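Local coordinates for protein cyanuric acid amidohydrolase (Azorhizobium caulinodans, PDB 4NQ3) that hydrolyses cyanuric acid, opening its s-triazine ring to give carboxybiuret, a step in the breakdown of herbicides such as atrazine, at residues I34-G39 / E235-G240; F50-A55 / Q154-L159; Q57-L62 / V74-S79. All coordinates share one frame; numbering follows the deposited sequence.

Interaction 1 (I34-G39 / E235-G240); sequences ILAIFG and EIVVLG
With CG1 anti to the backbone N (chi1 180°), V237 turns CG2 to both A36 and F38, while CG1 also touches the ring at F38 CZ; F38 swings that ring toward the valine by placing CG beside its own backbone N (chi1 -65°). The two side chains approach from opposite directions. V237 CB lies in the plane of the F38 ring, 3.9 Å from F38 CZ, so the branched valine meets the edge of the phenyl group and not its face. V237 CG2 is 3.8 Å from F38 CE1 and 3.6 Å from A36 CB, and thus packs against both neighbours at once. A36 suits this place because the backbones are close here, A36 CA and V237 CA being 7.2 Å apart, and one methyl is enough; F38 starts farther away and needs a long side chain. No hydrogen bond links the segments; the contact is apolar and buried. Through V237 with A36 and F38 it joins two four-stranded sheets of different repeating units. Strand 34-41, with a classic beta bulge at L35 and A36 opposite F93, lies between strands 89-97 and 75-80; strand 235-242 lies between 106-113 and 150-157, and helix 125-141 packs on I236 and V238, on its face turned away from V237.

Interaction 2 (F50-A55 / Q154-L159); sequences FSRGFA and QVKCPL. With BR8 (barbituric acid), chain C.
R52 and K156 meet through the aliphatic part of the arginine: R52 CD lies 4.0 Å from K156 NZ, where the two long side chains cross obliquely beside the bound barbituric acid. Their nitrogens keep apart, with R52 NE 4.7 Å from K156 NZ, and no hydrogen bond joins the segments. A second, looser packing contact brings L159 CD2 to 4.5 Å from R52 NH2, reaching the guanidinium at a slant. The leucine offers it a hydrocarbon neighbour that does not compete for its N-H groups.

Hydrogen bonding runs instead to the ligand and to the surroundings. R52 NH1 donates to O2 of barbituric acid over 2.9 Å, at an N-H...O angle of 154°, and O2 sits at the guanidinium edge near its plane. A bend at chi3 (-51°) turns the group to this position. C46 O also accepts from NH1, and a salt bridge from NE to E230 helps fix the rotation of the flat group. K156, bent at chi2, hydrogen-bonds through NZ to S226 OG and M78 O.

S226 is the nucleophile and K156 an active-site residue, so the contact sets one of three potential Ser-Lys dyads beside a substrate-binding arginine of another repeating unit. Arginine suits its place as a planar donor that can hold a carbonyl oxygen and an acid at once, lysine as a long arm whose single nitrogen reaches both its acceptors. The chemistry is consistent with a division of labour, R52 probably orienting and polarising the ring through a carbonyl oxygen and K156 assisting S226.

Interaction 3 (Q57-L62 / V74-S79); sequences QSLQML and VCLVMS. With BR8 (barbituric acid), chain C.
L59 reaches from helix 51-67 toward L76 and M78 on strand 75-80, and its contacts change along its length. At the root, L59 CB is 4.1 Å from L76 CD1. CG stands beside the backbone N (chi1 -81°) and points the branch CD1 at the side chains of L76 and M78. At the tip, L59 CD1 meets three atoms: CE of M78 at 3.7 Å, SE of the same residue, a selenomethionine here, at 4.1 Å, and L76 CD2, also at 4.1 Å. M78 curls at chi2 and chi3, which brings its terminal methyl round to the leucine. Strands 34-41 and 75-80 are parallel neighbours, and helix 51-67 connects them in a beta-alpha-beta unit; its segment runs nearly antiparallel to the strand, at 154°, with the axes 10.2 Å apart. Leucine suits the helix face turned to the sheet, since its one branch CD1 reaches L76 and M78, two residues apart and so on the same face of the strand. Where the contact is more open, Q60 lays CG 3.9 Å from L76 CD1, its aliphatic portion packing while glutamine's amide suits a partly exposed place. S79, one residue beyond M78, belongs to the opposite face of the strand, where its OG approaches N3 of barbituric acid to 2.9 Å and is hydrogen-bonded to K40.

In the fold
Interactions 1 and 2 are buried, whereas interaction 3 is partly buried and has partly exposed residues at its edge. Interactions 1 and 2 both cross between repeating units A and B; interaction 3 stays within unit A, nested in the chain loops that the other two close. Strand 34-39 pairs with 74-79, and 235-240 with 154-159, so interaction 1 rests against both others through backbone hydrogen bonds. Interactions 2 and 3 share helix 51-67, touch where A55 CB packs on M78 SE, and each include a residue at the bound barbituric acid. Chemistry follows place: hydrocarbon packing joins sheet to sheet and helix to strand, while polar groups gather at the ligand.

Interaction 1 (I34-G39 / E235-G240)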
ATOM      1  N   ILE A  34     -25.093  21.782  19.229  1.00 25.89           N
ATOM      2  CA  ILE A  34     -23.964  20.996  18.766  1.00 26.17           C
ATOM      3  C   ILE A  34     -22.717  21.868  18.769  1.00 27.51           C
ATOM      4  O   ILE A  34     -22.651  22.865  18.055  1.00 34.96           O
ATOM      5  CB  ILE A  34     -24.196  20.436  17.370  1.00 16.37           C
ATOM      6  CG1 ILE A  34     -25.287  19.382  17.401  1.00 24.10           C
ATOM      7  CG2 ILE A  34     -22.933  19.832  16.827  1.00 18.67           C
ATOM      8  CD1 ILE A  34     -25.530  18.766  16.032  1.00 27.48           C
ATOM      9  N   LEU A  35     -21.746  21.502  19.596  1.00 25.19           N
ATOM     10  CA  LEU A  35     -20.492  22.231  19.676  1.00 28.17           C
ATOM     11  C   LEU A  35     -19.450  21.705  18.696  1.00 27.24           C
ATOM     12  O   LEU A  35     -18.801  22.500  18.006  1.00 33.80           O
ATOM     13  CB  LEU A  35     -19.929  22.191  21.091  1.00 18.66           C
ATOM     14  CG  LEU A  35     -20.802  22.985  22.040  1.00 24.65           C
ATOM     15  CD1 LEU A  35     -20.175  23.030  23.406  1.00 27.64           C
ATOM     16  CD2 LEU A  35     -20.931  24.373  21.481  1.00 26.21           C
ATOM     17  N   ALA A  36     -19.260  20.386  18.651  1.00 21.76           N
ATOM     18  CA  ALA A  36     -18.221  19.822  17.794  1.00 21.29           C
ATOM     19  C   ALA A  36     -18.578  18.423  17.389  1.00 18.87           C
ATOM     20  O   ALA A  36     -19.309  17.753  18.094  1.00 25.71           O
ATOM     21  CB  ALA A  36     -16.867  19.832  18.503  1.00 16.59           C
ATOM     22  N   ILE A  37     -18.059  17.974  16.252  1.00 21.01           N
ATOM     23  CA  ILE A  37     -18.180  16.573  15.886  1.00 23.69           C
ATOM     24  C   ILE A  37     -16.812  15.960  15.599  1.00 23.82           C
ATOM     25  O   ILE A  37     -16.073  16.482  14.779  1.00 26.58           O
ATOM     26  CB  ILE A  37     -19.061  16.379  14.668  1.00 20.17           C
ATOM     27  CG1 ILE A  37     -20.419  17.033  14.864  1.00 14.80           C
ATOM     28  CG2 ILE A  37     -19.307  14.916  14.449  1.00 21.16           C
ATOM     29  CD1 ILE A  37     -21.302  16.857  13.648  1.00 14.27           C
ATOM     30  N   PHE A  38     -16.459  14.880  16.298  1.00 21.91           N
ATOM     31  CA  PHE A  38     -15.244  14.128  15.969  1.00 22.93           C
ATOM     32  C   PHE A  38     -15.620  12.981  15.067  1.00 23.80           C
ATOM     33  O   PHE A  38     -16.730  12.469  15.150  1.00 24.48           O
ATOM     34  CB  PHE A  38     -14.551  13.549  17.203  1.00 22.66           C
ATOM     35  CG  PHE A  38     -13.992  14.576  18.155  1.00 28.60           C
ATOM     36  CD1 PHE A  38     -14.160  15.929  17.938  1.00 32.71           C
ATOM     37  CD2 PHE A  38     -13.288  14.167  19.281  1.00 29.52           C
ATOM     38  CE1 PHE A  38     -13.645  16.850  18.832  1.00 31.79           C
ATOM     39  CE2 PHE A  38     -12.777  15.079  20.165  1.00 29.22           C
ATOM     40  CZ  PHE A  38     -12.958  16.422  19.940  1.00 32.02           C
ATOM     41  N   GLY A  39     -14.694  12.524  14.236  1.00 22.62           N
ATOM     42  CA  GLY A  39     -14.999  11.381  13.408  1.00 19.64           C
ATOM     43  C   GLY A  39     -13.777  10.534  13.170  1.00 24.36           C
ATOM     44  O   GLY A  39     -12.674  11.062  13.119  1.00 39.45           O
ATOM     45  N   GLU A 235      -9.224  23.703  14.047  1.00 26.24           N
ATOM     46  CA  GLU A 235     -10.397  23.562  14.922  1.00 23.98           C
ATOM     47  C   GLU A 235      -9.904  23.131  16.289  1.00 22.71           C
ATOM     48  O   GLU A 235      -9.114  22.202  16.393  1.00 31.62           O
ATOM     49  CB  GLU A 235     -11.386  22.552  14.384  1.00 21.55           C
ATOM     50  CG  GLU A 235     -11.649  22.739  12.904  1.00 33.47           C
ATOM     51  CD  GLU A 235     -12.915  23.534  12.627  1.00 44.15           C
ATOM     52  OE1 GLU A 235     -13.896  22.922  12.130  1.00 45.77           O
ATOM     53  OE2 GLU A 235     -12.918  24.768  12.881  1.00 50.08           O
ATOM     54  N   ILE A 236     -10.355  23.810  17.333  1.00 18.91           N
ATOM     55  CA  ILE A 236      -9.956  23.462  18.683  1.00 19.38           C
ATOM     56  C   ILE A 236     -11.168  23.046  19.526  1.00 22.81           C
ATOM     57  O   ILE A 236     -12.206  23.729  19.541  1.00 26.75           O
ATOM     58  CB  ILE A 236      -9.245  24.627  19.365  1.00 21.00           C
ATOM     59  CG1 ILE A 236      -7.852  24.811  18.770  1.00 23.67           C
ATOM     60  CG2 ILE A 236      -9.119  24.379  20.855  1.00 21.01           C
ATOM     61  CD1 ILE A 236      -7.857  25.521  17.460  1.00 30.24           C
ATOM     62  N   VAL A 237     -11.035  21.928  20.233  1.00 20.55           N
ATOM     63  CA  VAL A 237     -12.071  21.502  21.158  1.00 23.53           C
ATOM     64  C   VAL A 237     -11.425  21.130  22.472  1.00 24.39           C
ATOM     65  O   VAL A 237     -10.607  20.215  22.506  1.00 24.64           O
ATOM     66  CB  VAL A 237     -12.847  20.296  20.618  1.00 25.67           C
ATOM     67  CG1 VAL A 237     -13.897  19.882  21.602  1.00 18.48           C
ATOM     68  CG2 VAL A 237     -13.487  20.659  19.308  1.00 21.47           C
ATOM     69  N   VAL A 238     -11.791  21.835  23.542  1.00 27.20           N
ATOM     70  CA  VAL A 238     -11.268  21.572  24.887  1.00 25.68           C
ATOM     71  C   VAL A 238     -12.282  20.786  25.722  1.00 27.67           C
ATOM     72  O   VAL A 238     -13.418  21.209  25.873  1.00 37.81           O
ATOM     73  CB  VAL A 238     -10.931  22.887  25.626  1.00 21.99           C
ATOM     74  CG1 VAL A 238     -10.639  22.635  27.074  1.00 23.28           C
ATOM     75  CG2 VAL A 238      -9.789  23.607  24.969  1.00 21.91           C
ATOM     76  N   LEU A 239     -11.858  19.665  26.288  1.00 21.95           N
ATOM     77  CA  LEU A 239     -12.699  18.864  27.174  1.00 28.66           C
ATOM     78  C   LEU A 239     -12.136  18.863  28.590  1.00 31.14           C
ATOM     79  O   LEU A 239     -10.938  18.640  28.794  1.00 33.44           O
ATOM     80  CB  LEU A 239     -12.805  17.423  26.672  1.00 22.19           C
ATOM     81  CG  LEU A 239     -13.226  17.254  25.228  1.00 21.02           C
ATOM     82  CD1 LEU A 239     -13.103  15.801  24.844  1.00 21.06           C
ATOM     83  CD2 LEU A 239     -14.647  17.730  25.073  1.00 20.63           C
ATOM     84  N   GLY A 240     -12.994  19.093  29.576  1.00 29.69           N
ATOM     85  CA  GLY A 240     -12.511  19.163  30.933  1.00 26.45           C
ATOM     86  C   GLY A 240     -13.621  18.957  31.924  1.00 38.04           C
ATOM     87  O   GLY A 240     -14.753  18.654  31.540  1.00 36.34           O
TER

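Interaction 2 (F50-A55 / Q154-L159)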
ATOM      1  N   PHE A  50      -9.214  11.523   1.357  1.00 17.59           N
ATOM      2  CA  PHE A  50     -10.339  12.396   1.056  1.00 30.92           C
ATOM      3  C   PHE A  50     -11.611  11.930   1.741  1.00 31.90           C
ATOM      4  O   PHE A  50     -12.670  12.551   1.575  1.00 27.11           O
ATOM      5  CB  PHE A  50     -10.539  12.502  -0.458  1.00 25.00           C
ATOM      6  CG  PHE A  50      -9.318  12.957  -1.157  1.00 26.58           C
ATOM      7  CD1 PHE A  50      -8.957  14.309  -1.134  1.00 24.39           C
ATOM      8  CD2 PHE A  50      -8.466  12.033  -1.760  1.00 24.60           C
ATOM      9  CE1 PHE A  50      -7.778  14.739  -1.747  1.00 23.54           C
ATOM     10  CE2 PHE A  50      -7.283  12.459  -2.382  1.00 22.68           C
ATOM     11  CZ  PHE A  50      -6.936  13.801  -2.368  1.00 18.00           C
ATOM     12  N   SER A  51     -11.520  10.863   2.530  1.00 17.10           N
ATOM     13  CA  SER A  51     -12.690  10.472   3.277  1.00 16.94           C
ATOM     14  C   SER A  51     -12.998  11.569   4.307  1.00 20.88           C
ATOM     15  O   SER A  51     -14.155  11.818   4.620  1.00 20.64           O
ATOM     16  CB  SER A  51     -12.483   9.115   3.935  1.00 18.54           C
ATOM     17  OG  SER A  51     -11.589   9.203   5.026  1.00 20.09           O
ATOM     18  N   ARG A  52     -11.960  12.258   4.785  1.00 21.62           N
ATOM     19  CA  ARG A  52     -12.097  13.333   5.770  1.00 20.56           C
ATOM     20  C   ARG A  52     -12.934  14.472   5.200  1.00 20.61           C
ATOM     21  O   ARG A  52     -13.931  14.886   5.794  1.00 16.62           O
ATOM     22  CB  ARG A  52     -10.718  13.872   6.199  1.00 15.26           C
ATOM     23  CG  ARG A  52      -9.893  12.908   7.050  1.00 16.04           C
ATOM     24  CD  ARG A  52      -8.541  13.469   7.453  1.00 16.31           C
ATOM     25  NE  ARG A  52      -7.823  13.972   6.298  1.00 21.36           N
ATOM     26  CZ  ARG A  52      -6.606  13.598   5.938  1.00 24.98           C
ATOM     27  NH1 ARG A  52      -5.942  12.706   6.660  1.00 29.33           N
ATOM     28  NH2 ARG A  52      -6.046  14.128   4.864  1.00 16.98           N
ATOM     29  N   GLY A  53     -12.495  15.001   4.059  1.00 20.41           N
ATOM     30  CA  GLY A  53     -13.172  16.116   3.429  1.00 18.67           C
ATOM     31  C   GLY A  53     -14.576  15.752   2.999  1.00 21.37           C
ATOM     32  O   GLY A  53     -15.507  16.563   3.131  1.00 24.33           O
ATOM     33  N   PHE A  54     -14.732  14.517   2.535  1.00 14.46           N
ATOM     34  CA  PHE A  54     -16.033  13.981   2.152  1.00 24.41           C
ATOM     35  C   PHE A  54     -17.012  13.988   3.341  1.00 24.88           C
ATOM     36  O   PHE A  54     -18.152  14.425   3.207  1.00 29.36           O
ATOM     37  CB  PHE A  54     -15.851  12.560   1.591  1.00 15.48           C
ATOM     38  CG  PHE A  54     -17.028  12.036   0.836  1.00 15.92           C
ATOM     39  CD1 PHE A  54     -18.076  12.868   0.473  1.00 21.67           C
ATOM     40  CD2 PHE A  54     -17.086  10.714   0.463  1.00 16.87           C
ATOM     41  CE1 PHE A  54     -19.168  12.379  -0.240  1.00 16.14           C
ATOM     42  CE2 PHE A  54     -18.176  10.233  -0.251  1.00 20.38           C
ATOM     43  CZ  PHE A  54     -19.215  11.066  -0.592  1.00 17.05           C
ATOM     44  N   ALA A  55     -16.570  13.519   4.511  1.00 22.27           N
ATOM     45  CA  ALA A  55     -17.419  13.551   5.706  1.00 22.20           C
ATOM     46  C   ALA A  55     -17.747  14.999   6.098  1.00 19.80           C
ATOM     47  O   ALA A  55     -18.863  15.296   6.523  1.00 24.29           O
ATOM     48  CB  ALA A  55     -16.754  12.842   6.861  1.00 14.52           C
ATOM     49  N   GLN A 154      -8.372  18.539  21.705  1.00 24.02           N
ATOM     50  CA  GLN A 154      -8.331  18.055  20.329  1.00 26.20           C
ATOM     51  C   GLN A 154      -8.065  19.218  19.389  1.00 18.45           C
ATOM     52  O   GLN A 154      -8.686  20.241  19.513  1.00 28.99           O
ATOM     53  CB  GLN A 154      -9.648  17.359  19.987  1.00 24.37           C
ATOM     54  CG  GLN A 154      -9.727  16.778  18.612  1.00 20.64           C
ATOM     55  CD  GLN A 154      -8.652  15.761  18.366  1.00 25.89           C
ATOM     56  OE1 GLN A 154      -8.516  14.779  19.098  1.00 31.59           O
ATOM     57  NE2 GLN A 154      -7.854  16.001  17.337  1.00 31.60           N
ATOM     58  N   VAL A 155      -7.133  19.069  18.466  1.00 18.62           N
ATOM     59  CA  VAL A 155      -6.880  20.099  17.474  1.00 18.35           C
ATOM     60  C   VAL A 155      -6.848  19.474  16.083  1.00 23.28           C
ATOM     61  O   VAL A 155      -6.208  18.446  15.871  1.00 25.17           O
ATOM     62  CB  VAL A 155      -5.563  20.850  17.742  1.00 19.69           C
ATOM     63  CG1 VAL A 155      -5.140  21.680  16.533  1.00 20.01           C
ATOM     64  CG2 VAL A 155      -5.728  21.725  18.931  1.00 20.25           C
ATOM     65  N   LYS A 156      -7.559  20.094  15.147  1.00 21.49           N
ATOM     66  CA  LYS A 156      -7.482  19.708  13.754  1.00 20.50           C
ATOM     67  C   LYS A 156      -6.591  20.721  13.064  1.00 20.22           C
ATOM     68  O   LYS A 156      -6.866  21.916  13.127  1.00 22.78           O
ATOM     69  CB  LYS A 156      -8.861  19.689  13.118  1.00 20.72           C
ATOM     70  CG  LYS A 156      -8.864  19.126  11.717  1.00 14.96           C
ATOM     71  CD  LYS A 156      -8.714  17.657  11.770  1.00 14.72           C
ATOM     72  CE  LYS A 156      -8.059  17.106  10.528  1.00 19.11           C
ATOM     73  NZ  LYS A 156      -7.746  15.648  10.676  1.00 17.76           N
ATOM     74  N   CYS A 157      -5.503  20.270  12.448  1.00 19.93           N
ATOM     75  CA  CYS A 157      -4.562  21.221  11.850  1.00 20.48           C
ATOM     76  C   CYS A 157      -4.287  20.895  10.392  1.00 18.92           C
ATOM     77  O   CYS A 157      -4.515  19.775   9.952  1.00 21.36           O
ATOM     78  CB  CYS A 157      -3.244  21.225  12.616  1.00 20.57           C
ATOM     79  SG  CYS A 157      -2.546  19.546  12.738  1.00 28.52           S
ATOM     80  N   PRO A 158      -3.733  21.859   9.652  1.00 18.32           N
ATOM     81  CA  PRO A 158      -3.535  21.702   8.212  1.00 18.18           C
ATOM     82  C   PRO A 158      -2.293  20.899   7.893  1.00 21.11           C
ATOM     83  O   PRO A 158      -1.703  20.347   8.824  1.00 24.35           O
ATOM     84  CB  PRO A 158      -3.407  23.150   7.721  1.00 16.52           C
ATOM     85  CG  PRO A 158      -2.872  23.878   8.867  1.00 20.52           C
ATOM     86  CD  PRO A 158      -3.474  23.242  10.088  1.00 23.96           C
ATOM     87  N   LEU A 159      -1.950  20.788   6.607  1.00 21.40           N
ATOM     88  CA  LEU A 159      -0.717  20.130   6.177  1.00 16.90           C
ATOM     89  C   LEU A 159      -0.270  20.751   4.869  1.00 20.30           C
ATOM     90  O   LEU A 159      -0.957  21.614   4.329  1.00 27.72           O
ATOM     91  CB  LEU A 159      -0.921  18.622   6.021  1.00 16.95           C
ATOM     92  CG  LEU A 159      -2.025  18.155   5.052  1.00 19.57           C
ATOM     93  CD1 LEU A 159      -1.607  18.326   3.596  1.00 18.81           C
ATOM     94  CD2 LEU A 159      -2.411  16.731   5.324  1.00 15.40           C
TER
HETATM   95  N1  BR8 C 401      -4.702  12.750  10.436  1.00 21.67           N
HETATM   96  C2  BR8 C 401      -5.648  11.799  10.271  1.00 23.39           C
HETATM   97  O2  BR8 C 401      -6.440  11.932   9.358  1.00 22.38           O
HETATM   98  N3  BR8 C 401      -5.697  10.717  11.103  1.00 31.64           N
HETATM   99  C4  BR8 C 401      -4.768  10.544  12.161  1.00 29.46           C
HETATM  100  O4  BR8 C 401      -4.840   9.555  12.883  1.00 35.02           O
HETATM  101  C5  BR8 C 401      -3.676  11.567  12.481  1.00 22.87           C
HETATM  102  C6  BR8 C 401      -3.757  12.692  11.458  1.00 18.61           C
HETATM  103  O8  BR8 C 401      -2.957  13.598  11.515  1.00 24.37           O

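Interaction 3 (Q57-L62 / V74-S79)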
ATOM      1  N   GLN A  57     -17.906  17.749   4.221  1.00 24.58           N
ATOM      2  CA  GLN A  57     -18.880  18.297   3.287  1.00 13.44           C
ATOM      3  C   GLN A  57     -20.252  17.774   3.610  1.00 18.82           C
ATOM      4  O   GLN A  57     -21.219  18.516   3.631  1.00 23.03           O
ATOM      5  CB  GLN A  57     -18.505  17.938   1.856  1.00 13.71           C
ATOM      6  CG  GLN A  57     -19.198  18.756   0.808  1.00 17.26           C
ATOM      7  CD  GLN A  57     -18.694  18.440  -0.583  1.00 26.40           C
ATOM      8  OE1 GLN A  57     -18.811  17.294  -1.072  1.00 18.73           O
ATOM      9  NE2 GLN A  57     -18.154  19.463  -1.250  1.00 32.08           N
ATOM     10  N   SER A  58     -20.331  16.483   3.880  1.00 19.58           N
ATOM     11  CA  SER A  58     -21.611  15.858   4.149  1.00 21.53           C
ATOM     12  C   SER A  58     -22.216  16.385   5.421  1.00 23.72           C
ATOM     13  O   SER A  58     -23.430  16.636   5.488  1.00 24.19           O
ATOM     14  CB  SER A  58     -21.447  14.358   4.230  1.00 16.08           C
ATOM     15  OG  SER A  58     -21.021  13.898   2.965  1.00 21.34           O
ATOM     16  N   LEU A  59     -21.365  16.553   6.429  1.00 27.76           N
ATOM     17  CA  LEU A  59     -21.811  17.072   7.700  1.00 13.50           C
ATOM     18  C   LEU A  59     -22.202  18.532   7.573  1.00 27.73           C
ATOM     19  O   LEU A  59     -23.228  18.939   8.119  1.00 28.33           O
ATOM     20  CB  LEU A  59     -20.724  16.893   8.741  1.00 13.41           C
ATOM     21  CG  LEU A  59     -20.667  15.492   9.336  1.00 21.89           C
ATOM     22  CD1 LEU A  59     -19.423  15.337  10.233  1.00 13.73           C
ATOM     23  CD2 LEU A  59     -21.960  15.180  10.084  1.00 13.89           C
ATOM     24  N   GLN A  60     -21.409  19.304   6.822  1.00 29.31           N
ATOM     25  CA  GLN A  60     -21.695  20.720   6.591  1.00 18.31           C
ATOM     26  C   GLN A  60     -23.068  20.910   5.918  1.00 26.50           C
ATOM     27  O   GLN A  60     -23.870  21.746   6.367  1.00 23.95           O
ATOM     28  CB  GLN A  60     -20.606  21.353   5.743  1.00 20.32           C
ATOM     29  CG  GLN A  60     -19.381  21.833   6.479  1.00 20.72           C
ATOM     30  CD  GLN A  60     -18.237  22.207   5.505  1.00 33.00           C
ATOM     31  OE1 GLN A  60     -18.327  21.963   4.292  1.00 38.75           O
ATOM     32  NE2 GLN A  60     -17.175  22.829   6.032  1.00 26.15           N
HETATM   33  N   MSE A  61     -23.340  20.124   4.866  1.00 19.73           N
HETATM   34  CA  MSE A  61     -24.644  20.116   4.205  1.00 20.68           C
HETATM   35  C   MSE A  61     -25.802  19.841   5.144  1.00 19.17           C
HETATM   36  O   MSE A  61     -26.782  20.582   5.147  1.00 27.88           O
HETATM   37  CB  MSE A  61     -24.690  19.088   3.091  1.00 22.47           C
HETATM   38  CG  MSE A  61     -23.990  19.522   1.832  1.00 34.71           C
HETATM   39 SE   MSE A  61     -23.902  18.002   0.637  0.53 33.76          SE
HETATM   40  CE  MSE A  61     -25.755  18.148   0.014  1.00 33.68           C
ATOM     41  N   LEU A  62     -25.712  18.783   5.937  1.00 17.83           N
ATOM     42  CA  LEU A  62     -26.776  18.495   6.894  1.00 23.96           C
ATOM     43  C   LEU A  62     -26.951  19.632   7.928  1.00 20.95           C
ATOM     44  O   LEU A  62     -28.078  20.056   8.218  1.00 24.30           O
ATOM     45  CB  LEU A  62     -26.506  17.173   7.607  1.00 16.32           C
ATOM     46  CG  LEU A  62     -27.561  16.663   8.576  1.00 16.13           C
ATOM     47  CD1 LEU A  62     -27.309  15.237   8.775  1.00 16.58           C
ATOM     48  CD2 LEU A  62     -27.354  17.333   9.876  1.00 44.95           C
ATOM     49  N   VAL A  74     -19.543  25.145  14.121  1.00 21.70           N
ATOM     50  CA  VAL A  74     -19.353  23.808  14.681  1.00 21.61           C
ATOM     51  C   VAL A  74     -17.964  23.306  14.325  1.00 17.98           C
ATOM     52  O   VAL A  74     -17.539  23.418  13.175  1.00 23.46           O
ATOM     53  CB  VAL A  74     -20.417  22.800  14.166  1.00 20.33           C
ATOM     54  CG1 VAL A  74     -20.164  21.399  14.717  1.00 13.05           C
ATOM     55  CG2 VAL A  74     -21.789  23.273  14.521  1.00 12.53           C
ATOM     56  N   CYS A  75     -17.244  22.774  15.304  1.00 13.24           N
ATOM     57  CA  CYS A  75     -15.923  22.229  15.029  1.00 16.44           C
ATOM     58  C   CYS A  75     -16.035  20.845  14.458  1.00 25.81           C
ATOM     59  O   CYS A  75     -16.604  19.946  15.096  1.00 30.62           O
ATOM     60  CB  CYS A  75     -15.075  22.196  16.288  1.00 17.07           C
ATOM     61  SG  CYS A  75     -14.436  23.856  16.689  1.00 25.49           S
ATOM     62  N   LEU A  76     -15.504  20.677  13.249  1.00 28.06           N
ATOM     63  CA  LEU A  76     -15.509  19.380  12.590  1.00 26.03           C
ATOM     64  C   LEU A  76     -14.079  18.825  12.558  1.00 27.30           C
ATOM     65  O   LEU A  76     -13.231  19.293  11.795  1.00 36.17           O
ATOM     66  CB  LEU A  76     -16.097  19.506  11.187  1.00 14.67           C
ATOM     67  CG  LEU A  76     -17.578  19.912  11.101  1.00 20.04           C
ATOM     68  CD1 LEU A  76     -18.090  19.948   9.659  1.00 14.74           C
ATOM     69  CD2 LEU A  76     -18.480  18.981  11.932  1.00 14.89           C
ATOM     70  N   VAL A  77     -13.816  17.854  13.427  1.00 15.11           N
ATOM     71  CA  VAL A  77     -12.552  17.124  13.449  1.00 27.77           C
ATOM     72  C   VAL A  77     -12.716  15.735  12.838  1.00 21.55           C
ATOM     73  O   VAL A  77     -13.209  14.816  13.495  1.00 23.47           O
ATOM     74  CB  VAL A  77     -11.989  16.954  14.886  1.00 26.25           C
ATOM     75  CG1 VAL A  77     -10.637  16.311  14.834  1.00 16.32           C
ATOM     76  CG2 VAL A  77     -11.962  18.264  15.624  1.00 15.41           C
HETATM   77  N   MSE A  78     -12.322  15.571  11.585  1.00 16.28           N
HETATM   78  CA  MSE A  78     -12.406  14.252  10.980  1.00 16.68           C
HETATM   79  C   MSE A  78     -11.027  13.639  10.931  1.00 24.20           C
HETATM   80  O   MSE A  78     -10.171  14.090  10.179  1.00 30.21           O
HETATM   81  CB  MSE A  78     -13.000  14.312   9.580  1.00 22.09           C
HETATM   82  CG  MSE A  78     -14.447  14.827   9.523  1.00 27.59           C
HETATM   83 SE   MSE A  78     -15.720  13.630  10.399  0.65 21.31          SE
HETATM   84  CE  MSE A  78     -16.185  14.795  11.901  1.00 15.68           C
ATOM     85  N   SER A  79     -10.800  12.628  11.757  1.00 21.07           N
ATOM     86  CA  SER A  79      -9.526  11.925  11.765  1.00 24.60           C
ATOM     87  C   SER A  79      -9.641  10.638  10.996  1.00 29.28           C
ATOM     88  O   SER A  79     -10.441   9.774  11.363  1.00 33.94           O
ATOM     89  CB  SER A  79      -9.067  11.623  13.178  1.00 29.48           C
ATOM     90  OG  SER A  79      -7.780  11.049  13.136  1.00 38.16           O
TER
HETATM   91  N1  BR8 C 401      -4.702  12.750  10.436  1.00 21.67           N
HETATM   92  C2  BR8 C 401      -5.648  11.799  10.271  1.00 23.39           C
HETATM   93  O2  BR8 C 401      -6.440  11.932   9.358  1.00 22.38           O
HETATM   94  N3  BR8 C 401      -5.697  10.717  11.103  1.00 31.64           N
HETATM   95  C4  BR8 C 401      -4.768  10.544  12.161  1.00 29.46           C
HETATM   96  O4  BR8 C 401      -4.840   9.555  12.883  1.00 35.02           O
HETATM   97  C5  BR8 C 401      -3.676  11.567  12.481  1.00 22.87           C
HETATM   98  C6  BR8 C 401      -3.757  12.692  11.458  1.00 18.61           C
HETATM   99  O8  BR8 C 401      -2.957  13.598  11.515  1.00 24.37           O